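Local coordinates for O-methyltransferase (Saccharopolyspora spinosa, PDB 4CE0), which probably transfers a methyl group from S-adenosyl-L-methionine to the 4'-hydroxyl of the rhamnose on spinosyn, in a magnesium-dependent reaction of antibiotic biosynthesis, at residues L7-L12 with M93-Q98; G74-F79 with K202-G207; W108-F113 with G165-T170; I232-H237 with A244-S249. One frame throughout, in Å; residues are numbered along the deposited sequence.

Contact 1 (L7-L12 with M93-Q98)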
loop_
_atom_site.group_PDB
_atom_site.type_symbol
_atom_site.label_atom_id
_atom_site.label_comp_id
_atom_site.label_asym_id
_atom_site.label_seq_id
_atom_site.Cartn_x
_atom_site.Cartn_y
_atom_site.Cartn_z
ATOM N N LEU A 7 1.239 10.678 1.456
ATOM C CA LEU A 7 0.215 9.601 1.449
ATOM C C LEU A 7 0.796 8.263 1.009
ATOM O O LEU A 7 0.574 7.210 1.639
ATOM C CB LEU A 7 -0.945 9.985 0.532
ATOM C CG LEU A 7 -1.894 11.063 1.067
ATOM C CD1 LEU A 7 -2.910 11.446 0.019
ATOM C CD2 LEU A 7 -2.568 10.550 2.315
ATOM N N TYR A 8 1.551 8.319 -0.084
ATOM C CA TYR A 8 2.291 7.162 -0.579
ATOM C C TYR A 8 3.120 6.514 0.507
ATOM O O TYR A 8 2.964 5.324 0.799
ATOM C CB TYR A 8 3.188 7.613 -1.717
ATOM C CG TYR A 8 4.127 6.574 -2.273
ATOM C CD1 TYR A 8 3.656 5.339 -2.737
ATOM C CD2 TYR A 8 5.492 6.827 -2.347
ATOM C CE1 TYR A 8 4.526 4.382 -3.275
ATOM C CE2 TYR A 8 6.380 5.871 -2.901
ATOM C CZ TYR A 8 5.887 4.664 -3.353
ATOM O OH TYR A 8 6.775 3.749 -3.871
ATOM N N LEU A 9 3.999 7.300 1.131
ATOM C CA LEU A 9 4.915 6.746 2.126
ATOM C C LEU A 9 4.199 6.235 3.391
ATOM O O LEU A 9 4.578 5.205 3.966
ATOM C CB LEU A 9 5.973 7.769 2.496
ATOM C CG LEU A 9 6.865 8.183 1.337
ATOM C CD1 LEU A 9 7.873 9.249 1.779
ATOM C CD2 LEU A 9 7.610 6.999 0.807
ATOM N N ASP A 10 3.149 6.924 3.798
ATOM C CA ASP A 10 2.367 6.475 4.935
ATOM C C ASP A 10 1.708 5.145 4.627
ATOM O O ASP A 10 1.780 4.206 5.432
ATOM C CB ASP A 10 1.293 7.500 5.284
ATOM C CG ASP A 10 0.503 7.113 6.528
ATOM O OD1 ASP A 10 1.109 7.049 7.628
ATOM O OD2 ASP A 10 -0.721 6.887 6.410
ATOM N N LEU A 11 1.085 5.034 3.447
ATOM C CA LEU A 11 0.527 3.734 3.064
ATOM C C LEU A 11 1.600 2.631 2.989
ATOM O O LEU A 11 1.384 1.490 3.451
ATOM C CB LEU A 11 -0.269 3.828 1.769
ATOM C CG LEU A 11 -0.791 2.508 1.197
ATOM C CD1 LEU A 11 -1.748 1.809 2.117
ATOM C CD2 LEU A 11 -1.438 2.804 -0.208
ATOM N N LEU A 12 2.743 2.962 2.409
ATOM C CA LEU A 12 3.826 1.983 2.250
ATOM C C LEU A 12 4.253 1.353 3.582
ATOM O O LEU A 12 4.419 0.128 3.660
ATOM C CB LEU A 12 5.023 2.601 1.540
ATOM C CG LEU A 12 6.130 1.647 1.074
ATOM C CD1 LEU A 12 5.584 0.478 0.247
ATOM C CD2 LEU A 12 7.155 2.383 0.273
ATOM N N MET A 93 13.512 2.540 1.740
ATOM C CA MET A 93 14.475 3.585 1.385
ATOM C C MET A 93 14.374 3.903 -0.107
ATOM O O MET A 93 14.440 5.061 -0.521
ATOM C CB MET A 93 15.906 3.160 1.735
ATOM C CG MET A 93 16.112 2.925 3.179
ATOM S SD MET A 93 17.848 2.752 3.615
ATOM C CE MET A 93 18.089 1.079 3.129
ATOM N N ARG A 94 14.212 2.880 -0.914
ATOM C CA ARG A 94 14.088 3.106 -2.361
ATOM C C ARG A 94 12.812 3.895 -2.643
ATOM O O ARG A 94 12.760 4.748 -3.545
ATOM C CB ARG A 94 14.084 1.791 -3.122
ATOM C CG ARG A 94 13.758 1.905 -4.651
ATOM C CD ARG A 94 14.800 2.633 -5.463
ATOM N NE ARG A 94 14.353 2.961 -6.829
ATOM C CZ ARG A 94 13.821 4.132 -7.193
ATOM N NH1 ARG A 94 13.605 5.102 -6.307
ATOM N NH2 ARG A 94 13.479 4.336 -8.450
ATOM N N ALA A 95 11.789 3.643 -1.841
ATOM C CA ALA A 95 10.502 4.326 -2.071
ATOM C C ALA A 95 10.595 5.800 -1.657
ATOM O O ALA A 95 9.980 6.662 -2.283
ATOM C CB ALA A 95 9.393 3.628 -1.348
ATOM N N VAL A 96 11.372 6.105 -0.622
ATOM C CA VAL A 96 11.529 7.507 -0.254
ATOM C C VAL A 96 12.195 8.300 -1.404
ATOM O O VAL A 96 11.703 9.374 -1.795
ATOM C CB VAL A 96 12.299 7.685 1.040
ATOM C CG1 VAL A 96 12.358 9.157 1.382
ATOM C CG2 VAL A 96 11.633 6.897 2.178
ATOM N N LEU A 97 13.300 7.770 -1.944
ATOM C CA LEU A 97 13.925 8.345 -3.147
ATOM C C LEU A 97 12.919 8.559 -4.276
ATOM O O LEU A 97 12.916 9.598 -4.934
ATOM C CB LEU A 97 15.053 7.444 -3.675
ATOM C CG LEU A 97 16.235 7.191 -2.744
ATOM C CD1 LEU A 97 17.261 6.310 -3.446
ATOM C CD2 LEU A 97 16.838 8.501 -2.287
ATOM N N GLN A 98 12.103 7.545 -4.541
ATOM C CA GLN A 98 11.025 7.678 -5.510
ATOM C C GLN A 98 10.085 8.808 -5.116
ATOM O O GLN A 98 9.656 9.563 -5.977
ATOM C CB GLN A 98 10.226 6.361 -5.594
ATOM C CG GLN A 98 9.139 6.354 -6.655
ATOM C CD GLN A 98 9.703 6.464 -8.050
ATOM O OE1 GLN A 98 9.161 7.179 -8.898
ATOM N NE2 GLN A 98 10.803 5.761 -8.299
#
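Ala-95 gives up the most surface here, its methyl facing helix 6-16 where Tyr-8 and Leu-9 close over it from that helix. The phenol of Tyr-8 comes in with its outer end: OH lies 3.6 Å from Ala-95 CB, and ring atom CE2 is 4.1 Å from the same methyl. CG of Tyr-8 stands anti to the backbone N (chi1 175°), and the ring beyond it extends toward helix 88-100; the carbonyl oxygen of Ala-95 sits at the ring's edge, near its plane, 3.7 Å from Tyr-8 CE2. Leu-9 reaches over with a single branch. Its CD2 touches Ala-95 O at 3.9 Å and then meets Val-96, whose CG2 is 4.3 Å away. The axes of segments 7-12 and 93-98 run nearly antiparallel (168°) and approach to 10.3 Å; the first lies on the N-terminal helix 6-16, the second on helix 88-100, which follows the first strand of the Rossmann-like methyltransferase sheet. No hydrogen bond joins the two segments; they meet by van der Waals contact. Leu-12 also faces Ala-95, one turn on from Tyr-8. Val-96 also packs on Val-67 of helix 56-73, which Leu-9 reaches at Gln-64 and Glu-68. Tyr-8 and Gln-98 also pack on Leu-7 of the second subunit, and Leu-11 on Leu-11 of that subunit.

Contact 2 (G74-F79 with K202-G207)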
loop_
_atom_site.group_PDB
_atom_site.type_symbol
_atom_site.label_atom_id
_atom_site.label_comp_id
_atom_site.label_asym_id
_atom_site.label_seq_id
_atom_site.Cartn_x
_atom_site.Cartn_y
_atom_site.Cartn_z
ATOM N N GLY A 74 21.333 17.873 1.905
ATOM C CA GLY A 74 22.345 17.696 0.878
ATOM C C GLY A 74 23.478 16.739 1.234
ATOM O O GLY A 74 24.545 16.772 0.611
ATOM N N VAL A 75 23.254 15.852 2.198
ATOM C CA VAL A 75 24.289 14.867 2.541
ATOM C C VAL A 75 24.520 13.952 1.348
ATOM O O VAL A 75 23.599 13.298 0.892
ATOM C CB VAL A 75 23.887 14.013 3.749
ATOM C CG1 VAL A 75 25.023 13.078 4.160
ATOM C CG2 VAL A 75 23.467 14.909 4.892
ATOM N N PRO A 76 25.752 13.906 0.826
ATOM C CA PRO A 76 25.900 13.012 -0.321
ATOM C C PRO A 76 26.038 11.541 0.064
ATOM O O PRO A 76 26.494 11.174 1.160
ATOM C CB PRO A 76 27.171 13.538 -1.004
ATOM C CG PRO A 76 27.955 14.165 0.065
ATOM C CD PRO A 76 26.983 14.666 1.113
ATOM N N GLY A 77 25.622 10.682 -0.858
ATOM C CA GLY A 77 25.944 9.270 -0.760
ATOM C C GLY A 77 24.762 8.357 -0.940
ATOM O O GLY A 77 23.636 8.815 -1.079
ATOM N N ASP A 78 25.056 7.063 -0.988
ATOM C CA ASP A 78 24.067 6.038 -1.198
ATOM C C ASP A 78 23.515 5.626 0.143
ATOM O O ASP A 78 23.907 6.166 1.215
ATOM C CB ASP A 78 24.705 4.824 -1.882
ATOM C CG ASP A 78 25.110 5.100 -3.306
ATOM O OD1 ASP A 78 24.526 6.010 -3.937
ATOM O OD2 ASP A 78 26.035 4.403 -3.790
ATOM N N PHE A 79 22.613 4.658 0.100
ATOM C CA PHE A 79 22.032 4.138 1.329
ATOM C C PHE A 79 22.405 2.692 1.338
ATOM O O PHE A 79 22.483 2.081 0.287
ATOM C CB PHE A 79 20.499 4.252 1.321
ATOM C CG PHE A 79 19.979 5.654 1.187
ATOM C CD1 PHE A 79 20.757 6.749 1.499
ATOM C CD2 PHE A 79 18.676 5.866 0.790
ATOM C CE1 PHE A 79 20.239 8.060 1.392
ATOM C CE2 PHE A 79 18.161 7.158 0.674
ATOM C CZ PHE A 79 18.954 8.255 0.974
ATOM N N LYS A 202 32.974 5.089 5.074
ATOM C CA LYS A 202 32.394 5.632 3.837
ATOM C C LYS A 202 31.218 6.564 4.097
ATOM O O LYS A 202 30.689 7.201 3.160
ATOM C CB LYS A 202 31.923 4.490 2.918
ATOM C CG LYS A 202 33.058 3.693 2.317
ATOM C CD LYS A 202 32.630 2.316 1.835
ATOM C CE LYS A 202 33.826 1.579 1.213
ATOM N NZ LYS A 202 33.563 0.126 1.058
ATOM N N LEU A 203 30.775 6.613 5.345
ATOM C CA LEU A 203 29.663 7.459 5.734
ATOM C C LEU A 203 30.060 8.914 5.744
ATOM O O LEU A 203 30.951 9.330 6.501
ATOM C CB LEU A 203 29.159 7.097 7.124
ATOM C CG LEU A 203 27.911 7.834 7.614
ATOM C CD1 LEU A 203 26.644 7.510 6.778
ATOM C CD2 LEU A 203 27.641 7.496 9.078
ATOM N N SER A 204 29.361 9.694 4.930
ATOM C CA SER A 204 29.582 11.137 4.858
ATOM C C SER A 204 29.320 11.822 6.197
ATOM O O SER A 204 28.554 11.310 7.033
ATOM C CB SER A 204 28.683 11.773 3.785
ATOM O OG SER A 204 28.822 11.122 2.522
ATOM N N PRO A 205 29.963 12.986 6.412
ATOM C CA PRO A 205 29.552 13.807 7.549
ATOM C C PRO A 205 28.117 14.284 7.387
ATOM O O PRO A 205 27.664 14.619 6.287
ATOM C CB PRO A 205 30.547 14.987 7.525
ATOM C CG PRO A 205 31.102 15.006 6.154
ATOM C CD PRO A 205 31.112 13.574 5.699
ATOM N N GLY A 206 27.395 14.270 8.491
ATOM C CA GLY A 206 25.977 14.564 8.491
ATOM C C GLY A 206 25.138 13.354 8.103
ATOM O O GLY A 206 23.923 13.482 7.979
ATOM N N GLY A 207 25.790 12.211 7.868
ATOM C CA GLY A 207 25.114 10.959 7.520
ATOM C C GLY A 207 24.688 10.236 8.788
ATOM O O GLY A 207 25.133 10.597 9.880
#
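A type II beta turn from Ser-204 to Gly-207, leading into strand 207-211 of the Rossmann-like sheet, receives the side chain of Val-75 just ahead of strand 78-82. The two methyls of Val-75 divide the turn between them. Val-75 CG1 rests 3.7 Å from Pro-205 O and 3.9 Å from Ser-204 CB, whereas Val-75 CG2 meets Gly-206 O at 3.4 Å. Glycine at 206 has positive phi (82°), as the third position of such a turn favours, and the turn is closed by Gly-207 N to Ser-204 O at 3.0 Å. Beside these methyl-to-carbonyl contacts, Ser-204 OG donates to Pro-76 O over 2.7 Å. The hydroxyl stands above the carbonyl plane, 37° out of it, and Pro-76 CG lies 4.0 Å from Ser-204 OG. Val-75 also packs on Val-70 of helix 56-73 and on Ala-180 of strand 179-184, the strand that lies between 78-82 and 207-211.

Contact 3 (W108-F113 with G165-T170). With SAH (S-adenosyl-L-homocysteine), chain B.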
loop_
_atom_site.group_PDB
_atom_site.type_symbol
_atom_site.label_atom_id
_atom_site.label_comp_id
_atom_site.label_asym_id
_atom_site.label_seq_id
_atom_site.Cartn_x
_atom_site.Cartn_y
_atom_site.Cartn_z
ATOM N N TRP A 108 21.841 0.027 -1.512
ATOM C CA TRP A 108 22.580 -1.220 -1.465
ATOM C C TRP A 108 21.927 -2.205 -0.530
ATOM O O TRP A 108 21.713 -1.940 0.659
ATOM C CB TRP A 108 24.034 -0.988 -1.037
ATOM C CG TRP A 108 24.787 -0.173 -2.026
ATOM C CD1 TRP A 108 24.852 1.202 -2.116
ATOM C CD2 TRP A 108 25.578 -0.689 -3.083
ATOM N NE1 TRP A 108 25.652 1.560 -3.189
ATOM C CE2 TRP A 108 26.093 0.411 -3.805
ATOM C CE3 TRP A 108 25.884 -1.988 -3.516
ATOM C CZ2 TRP A 108 26.933 0.246 -4.910
ATOM C CZ3 TRP A 108 26.703 -2.143 -4.622
ATOM C CH2 TRP A 108 27.210 -1.030 -5.305
ATOM N N VAL A 109 21.626 -3.364 -1.080
ATOM C CA VAL A 109 20.877 -4.369 -0.359
ATOM C C VAL A 109 21.870 -5.456 -0.069
ATOM O O VAL A 109 22.196 -6.269 -0.957
ATOM C CB VAL A 109 19.720 -4.898 -1.214
ATOM C CG1 VAL A 109 18.943 -6.010 -0.476
ATOM C CG2 VAL A 109 18.820 -3.757 -1.611
ATOM N N VAL A 110 22.365 -5.456 1.171
ATOM C CA VAL A 110 23.536 -6.244 1.524
ATOM C C VAL A 110 23.195 -7.342 2.510
ATOM O O VAL A 110 22.824 -7.083 3.664
ATOM C CB VAL A 110 24.659 -5.387 2.165
ATOM C CG1 VAL A 110 25.943 -6.167 2.191
ATOM C CG2 VAL A 110 24.837 -4.034 1.481
ATOM N N ASP A 111 23.383 -8.575 2.078
ATOM C CA ASP A 111 22.966 -9.706 2.873
ATOM C C ASP A 111 23.663 -10.972 2.400
ATOM O O ASP A 111 24.239 -11.006 1.307
ATOM C CB ASP A 111 21.453 -9.877 2.747
ATOM C CG ASP A 111 20.865 -10.686 3.890
ATOM O OD1 ASP A 111 20.979 -11.935 3.869
ATOM O OD2 ASP A 111 20.268 -10.074 4.795
ATOM N N SER A 112 23.602 -12.024 3.209
ATOM C CA SER A 112 24.013 -13.350 2.725
ATOM C C SER A 112 22.961 -13.931 1.773
ATOM O O SER A 112 23.293 -14.675 0.863
ATOM C CB SER A 112 24.168 -14.316 3.885
ATOM O OG SER A 112 22.911 -14.494 4.486
ATOM N N PHE A 113 21.695 -13.583 1.999
ATOM C CA PHE A 113 20.554 -14.182 1.291
ATOM C C PHE A 113 20.466 -15.690 1.578
ATOM O O PHE A 113 19.905 -16.448 0.789
ATOM C CB PHE A 113 20.569 -13.878 -0.218
ATOM C CG PHE A 113 20.497 -12.389 -0.536
ATOM C CD1 PHE A 113 19.286 -11.693 -0.443
ATOM C CD2 PHE A 113 21.643 -11.680 -0.892
ATOM C CE1 PHE A 113 19.231 -10.331 -0.693
ATOM C CE2 PHE A 113 21.592 -10.313 -1.152
ATOM C CZ PHE A 113 20.376 -9.639 -1.062
ATOM N N GLY A 165 26.544 -12.179 -0.035
ATOM C CA GLY A 165 27.686 -12.864 0.540
ATOM C C GLY A 165 27.693 -12.640 2.025
ATOM O O GLY A 165 26.879 -11.872 2.544
ATOM N N TRP A 166 28.578 -13.340 2.723
ATOM C CA TRP A 166 28.818 -13.055 4.127
ATOM C C TRP A 166 29.551 -11.732 4.201
ATOM O O TRP A 166 30.445 -11.479 3.409
ATOM C CB TRP A 166 29.617 -14.203 4.766
ATOM C CG TRP A 166 28.921 -15.502 4.543
ATOM C CD1 TRP A 166 29.257 -16.486 3.653
ATOM C CD2 TRP A 166 27.721 -15.935 5.185
ATOM N NE1 TRP A 166 28.344 -17.509 3.716
ATOM C CE2 TRP A 166 27.396 -17.200 4.659
ATOM C CE3 TRP A 166 26.891 -15.379 6.166
ATOM C CZ2 TRP A 166 26.279 -17.919 5.085
ATOM C CZ3 TRP A 166 25.788 -16.097 6.587
ATOM C CH2 TRP A 166 25.487 -17.347 6.043
ATOM N N PHE A 167 29.150 -10.875 5.136
ATOM C CA PHE A 167 29.783 -9.556 5.293
ATOM C C PHE A 167 31.329 -9.609 5.340
ATOM O O PHE A 167 32.032 -8.772 4.750
ATOM C CB PHE A 167 29.277 -8.893 6.571
ATOM C CG PHE A 167 27.798 -8.628 6.576
ATOM C CD1 PHE A 167 27.073 -8.559 5.389
ATOM C CD2 PHE A 167 27.126 -8.471 7.780
ATOM C CE1 PHE A 167 25.695 -8.308 5.406
ATOM C CE2 PHE A 167 25.754 -8.234 7.814
ATOM C CZ PHE A 167 25.030 -8.145 6.623
ATOM N N ARG A 168 31.856 -10.593 6.036
ATOM C CA ARG A 168 33.317 -10.712 6.150
ATOM C C ARG A 168 34.000 -10.929 4.782
ATOM O O ARG A 168 35.147 -10.529 4.574
ATOM C CB ARG A 168 33.705 -11.795 7.155
ATOM C CG ARG A 168 33.303 -13.227 6.820
ATOM C CD ARG A 168 33.878 -14.185 7.880
ATOM N NE ARG A 168 34.411 -15.432 7.329
ATOM C CZ ARG A 168 34.960 -16.399 8.070
ATOM N NH1 ARG A 168 35.032 -16.266 9.393
ATOM N NH2 ARG A 168 35.437 -17.504 7.490
ATOM N N ASP A 169 33.275 -11.524 3.847
ATOM C CA ASP A 169 33.779 -11.707 2.493
ATOM C C ASP A 169 33.530 -10.456 1.653
ATOM O O ASP A 169 34.428 -10.004 0.931
ATOM C CB ASP A 169 33.109 -12.916 1.832
ATOM C CG ASP A 169 33.464 -14.232 2.510
ATOM O OD1 ASP A 169 34.580 -14.315 3.045
ATOM O OD2 ASP A 169 32.639 -15.180 2.500
ATOM N N THR A 170 32.316 -9.895 1.762
ATOM C CA THR A 170 31.847 -8.897 0.800
ATOM C C THR A 170 32.179 -7.440 1.102
ATOM O O THR A 170 32.318 -6.646 0.170
ATOM C CB THR A 170 30.306 -8.976 0.591
ATOM O OG1 THR A 170 29.630 -8.823 1.857
ATOM C CG2 THR A 170 29.937 -10.290 -0.029
HETATM N N SAH B . 13.201 -7.116 8.417
HETATM C CA SAH B . 14.580 -6.912 8.891
HETATM C CB SAH B . 15.572 -8.000 8.563
HETATM C CG SAH B . 16.981 -8.160 9.131
HETATM S SD SAH B . 17.033 -9.889 9.691
HETATM C C SAH B . 14.887 -5.708 8.094
HETATM O O SAH B . 16.071 -5.429 8.008
HETATM O OXT SAH B . 13.702 -5.174 7.631
HETATM C "C5'" SAH B . 18.830 -10.224 9.714
HETATM C "C4'" SAH B . 19.464 -10.377 8.323
HETATM O "O4'" SAH B . 20.869 -10.256 8.401
HETATM C "C3'" SAH B . 19.216 -11.733 7.656
HETATM O "O3'" SAH B . 18.598 -11.484 6.410
HETATM C "C2'" SAH B . 20.580 -12.419 7.507
HETATM O "O2'" SAH B . 20.800 -13.257 6.352
HETATM C "C1'" SAH B . 21.518 -11.210 7.564
HETATM N N9 SAH B . 22.878 -11.441 8.106
HETATM C C8 SAH B . 23.209 -11.489 9.444
HETATM N N7 SAH B . 24.536 -11.648 9.534
HETATM C C5 SAH B . 25.068 -11.662 8.292
HETATM C C6 SAH B . 26.368 -11.802 7.802
HETATM N N6 SAH B . 27.404 -11.944 8.626
HETATM N N1 SAH B . 26.592 -11.800 6.446
HETATM C C2 SAH B . 25.556 -11.637 5.549
HETATM N N3 SAH B . 24.277 -11.532 6.046
HETATM C C4 SAH B . 24.032 -11.506 7.386
#
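Asp-111 OD1 is held by two donors, O2' of S-adenosyl-L-homocysteine (SAH) at 2.8 Å and Phe-113 N on its anti lone pair, while the main-chain O of Asp-111, at the end of strand 107-111, accepts from Gly-165 N across the contact at 2.9 Å. The bond from Phe-113 N makes an Asx turn, which would limit rotation of the carboxylate. Asp-111 OD2 accepts from SAH O3' at 2.7 Å and has a further donor in Val-84 N. The adenine is read by backbone from both sides of the contact. Ser-112 N donates to SAH N3, and Phe-167 N, at the start of helix 167-170, donates to SAH N1 over 3.0 Å with an N-H...N angle of 162°. The Phe-167 ring lies beneath the base, with SAH N1 3.3 Å above its plane and over its centre. Val-110 O lies at the ring's edge, 3.6 Å from Phe-167 CE1, while Val-110 CG1 meets the same carbon at 3.9 Å, the two side chains crossing obliquely. Ser-112 CB sits over one face of Trp-166, 3.8 Å from the centroid of the six-membered ring, and Ser-112 OG is hydrogen-bonded to Gly-115 O. An acidic residue at the end of the second sheet strand holding both ribose hydroxyls is characteristic of Rossmann-like methyltransferases. The paired bonds would recognise an intact ribose, and the backbone donors at N1 and N3 suit adenine's acceptors.

Contact 4 (I232-H237 with A244-S249)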
loop_
_atom_site.group_PDB
_atom_site.type_symbol
_atom_site.label_atom_id
_atom_site.label_comp_id
_atom_site.label_asym_id
_atom_site.label_seq_id
_atom_site.Cartn_x
_atom_site.Cartn_y
_atom_site.Cartn_z
ATOM N N ILE A 232 34.673 7.776 18.579
ATOM C CA ILE A 232 33.407 8.364 18.138
ATOM C C ILE A 232 32.550 8.723 19.345
ATOM O O ILE A 232 32.257 7.868 20.192
ATOM C CB ILE A 232 32.648 7.369 17.251
ATOM C CG1 ILE A 232 33.577 6.908 16.120
ATOM C CG2 ILE A 232 31.369 7.999 16.729
ATOM C CD1 ILE A 232 32.896 6.235 14.952
ATOM N N THR A 233 32.145 9.988 19.420
ATOM C CA THR A 233 31.448 10.509 20.595
ATOM C C THR A 233 30.080 11.108 20.242
ATOM O O THR A 233 29.406 11.649 21.107
ATOM C CB THR A 233 32.277 11.618 21.275
ATOM O OG1 THR A 233 32.181 12.815 20.498
ATOM C CG2 THR A 233 33.741 11.209 21.405
ATOM N N GLU A 234 29.680 11.055 18.974
ATOM C CA GLU A 234 28.382 11.605 18.582
ATOM C C GLU A 234 27.296 10.862 19.390
ATOM O O GLU A 234 27.379 9.650 19.560
ATOM C CB GLU A 234 28.190 11.495 17.062
ATOM C CG GLU A 234 29.160 12.423 16.255
ATOM C CD GLU A 234 30.418 11.718 15.684
ATOM O OE1 GLU A 234 31.134 11.042 16.446
ATOM O OE2 GLU A 234 30.710 11.843 14.467
ATOM N N PRO A 235 26.320 11.584 19.964
ATOM C CA PRO A 235 25.523 10.852 20.952
ATOM C C PRO A 235 24.525 9.909 20.315
ATOM O O PRO A 235 23.945 10.220 19.294
ATOM C CB PRO A 235 24.777 11.953 21.695
ATOM C CG PRO A 235 25.489 13.221 21.346
ATOM C CD PRO A 235 25.965 13.011 19.953
ATOM N N ILE A 236 24.279 8.800 20.994
ATOM C CA ILE A 236 23.308 7.824 20.551
ATOM C C ILE A 236 21.917 8.265 21.002
ATOM O O ILE A 236 21.695 8.567 22.179
ATOM C CB ILE A 236 23.683 6.432 21.110
ATOM C CG1 ILE A 236 24.971 5.926 20.427
ATOM C CG2 ILE A 236 22.565 5.461 20.932
ATOM C CD1 ILE A 236 25.722 4.860 21.201
ATOM N N HIS A 237 21.003 8.328 20.033
ATOM C CA HIS A 237 19.588 8.653 20.250
ATOM C C HIS A 237 18.810 7.351 20.193
ATOM O O HIS A 237 19.000 6.534 19.279
ATOM C CB HIS A 237 19.067 9.567 19.139
ATOM C CG HIS A 237 19.585 10.970 19.219
ATOM N ND1 HIS A 237 20.770 11.291 19.831
ATOM C CD2 HIS A 237 19.066 12.129 18.754
ATOM C CE1 HIS A 237 20.966 12.597 19.749
ATOM N NE2 HIS A 237 19.952 13.125 19.095
ATOM N N ALA A 244 18.521 2.209 17.857
ATOM C CA ALA A 244 19.131 3.457 18.225
ATOM C C ALA A 244 19.875 3.970 17.028
ATOM O O ALA A 244 20.141 3.218 16.102
ATOM C CB ALA A 244 20.086 3.237 19.403
ATOM N N TYR A 245 20.241 5.249 17.043
ATOM C CA TYR A 245 20.999 5.770 15.928
ATOM C C TYR A 245 21.833 6.953 16.358
ATOM O O TYR A 245 21.647 7.525 17.457
ATOM C CB TYR A 245 20.040 6.186 14.807
ATOM C CG TYR A 245 19.253 7.429 15.103
ATOM C CD1 TYR A 245 18.079 7.375 15.871
ATOM C CD2 TYR A 245 19.676 8.663 14.638
ATOM C CE1 TYR A 245 17.330 8.522 16.143
ATOM C CE2 TYR A 245 18.945 9.827 14.910
ATOM C CZ TYR A 245 17.775 9.751 15.658
ATOM O OH TYR A 245 17.061 10.905 15.908
ATOM N N TRP A 246 22.770 7.314 15.500
ATOM C CA TRP A 246 23.441 8.583 15.672
ATOM C C TRP A 246 23.744 9.185 14.341
ATOM O O TRP A 246 23.702 8.507 13.293
ATOM C CB TRP A 246 24.689 8.448 16.555
ATOM C CG TRP A 246 25.985 8.004 15.900
ATOM C CD1 TRP A 246 26.897 8.796 15.263
ATOM C CD2 TRP A 246 26.527 6.670 15.880
ATOM N NE1 TRP A 246 27.966 8.034 14.833
ATOM C CE2 TRP A 246 27.763 6.732 15.208
ATOM C CE3 TRP A 246 26.079 5.438 16.364
ATOM C CZ2 TRP A 246 28.558 5.604 15.006
ATOM C CZ3 TRP A 246 26.872 4.325 16.168
ATOM C CH2 TRP A 246 28.102 4.417 15.503
ATOM N N ARG A 247 24.026 10.480 14.386
ATOM C CA ARG A 247 24.383 11.240 13.189
ATOM C C ARG A 247 25.853 11.639 13.217
ATOM O O ARG A 247 26.336 12.223 14.176
ATOM C CB ARG A 247 23.504 12.491 13.096
ATOM C CG ARG A 247 23.569 13.169 11.719
ATOM C CD ARG A 247 22.643 14.366 11.583
ATOM N NE ARG A 247 22.521 14.744 10.173
ATOM C CZ ARG A 247 21.602 15.568 9.674
ATOM N NH1 ARG A 247 20.674 16.095 10.449
ATOM N NH2 ARG A 247 21.582 15.831 8.376
ATOM N N ARG A 248 26.578 11.349 12.154
ATOM C CA ARG A 248 27.963 11.796 12.063
ATOM C C ARG A 248 28.087 13.334 11.971
ATOM O O ARG A 248 27.269 14.016 11.338
ATOM C CB ARG A 248 28.645 11.105 10.890
ATOM C CG ARG A 248 30.141 11.244 10.883
ATOM C CD ARG A 248 30.744 10.327 9.873
ATOM N NE ARG A 248 32.179 10.286 10.039
ATOM C CZ ARG A 248 32.965 9.410 9.445
ATOM N NH1 ARG A 248 32.443 8.504 8.635
ATOM N NH2 ARG A 248 34.272 9.441 9.670
ATOM N N SER A 249 29.120 13.861 12.636
ATOM C CA SER A 249 29.401 15.309 12.736
ATOM C C SER A 249 29.405 16.097 11.416
ATOM O O SER A 249 29.858 15.602 10.374
ATOM C CB SER A 249 30.770 15.504 13.406
ATOM O OG SER A 249 31.807 15.006 12.566
HETATM O O HOH W 1 23.837 11.954 16.890
#
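The indole of Trp-246 forms the apolar centre, with Ile-232, Glu-234 and Ile-236 arranged around it. Ile-232 crosses the indole at about a right angle, its CG2 4.1 Å from Trp-246 CZ2, and Glu-234 CB lies 3.5 Å from Trp-246 CD1. Trp-246 CB points toward segment 232-237, and CG stands between the residue's own backbone N and carbonyl carbon (chi1 84°). Ile-236 CG1 lies near Trp-246 CE3 at 4.2 Å, while Ile-236 CG2 meets Ala-244 CB at 3.7 Å. Arg-227 of helix 219-230 adds a cation-pi contact to the same indole. Next to this centre, His-237 and Tyr-245 form an antiparallel hydrogen-bonded pair: His-237 N donates to Tyr-245 O at 2.8 Å, and Tyr-245 N returns the bond to His-237 O at 2.9 Å. Their side chains share one face of the sheet. His-237 CB sits over the Tyr-245 ring, 3.9 Å from its centroid, and the imidazole turns its edge toward that ring in an offset edge-to-face pair with planes at 61°. Farther along, a water links Pro-235 O to Arg-247 N. At the polar margin Ser-249 N donates to the anti lone pair of Glu-234 OE2 across 3.2 Å. This is the antiparallel border of the methyltransferase sheet, where strands 237-238 and 244-247 form a beta hairpin beside the parallel strands of the Rossmann-like core.

How the contacts relate
From the N terminus, contact 1 closes the first loop by laying helix 6-16 on helix 88-100. Contact 2 opens within that loop and closes far beyond it, so the two cross; they touch where Leu-97 and Met-93 pack on Phe-79. Contact 3 is nested wholly inside the loop of contact 2, and neighbouring strands 78-82 and 107-111 join the two through Phe-79 O and Trp-108 N. Contact 4 follows in series as a short C-terminal closure, meeting contact 2 where Gly-206 and Gly-207 bond to Arg-248. Contacts 2, 3 and 4 all reach the seven-stranded sheet, whereas contact 1 lies among the helices flanking it.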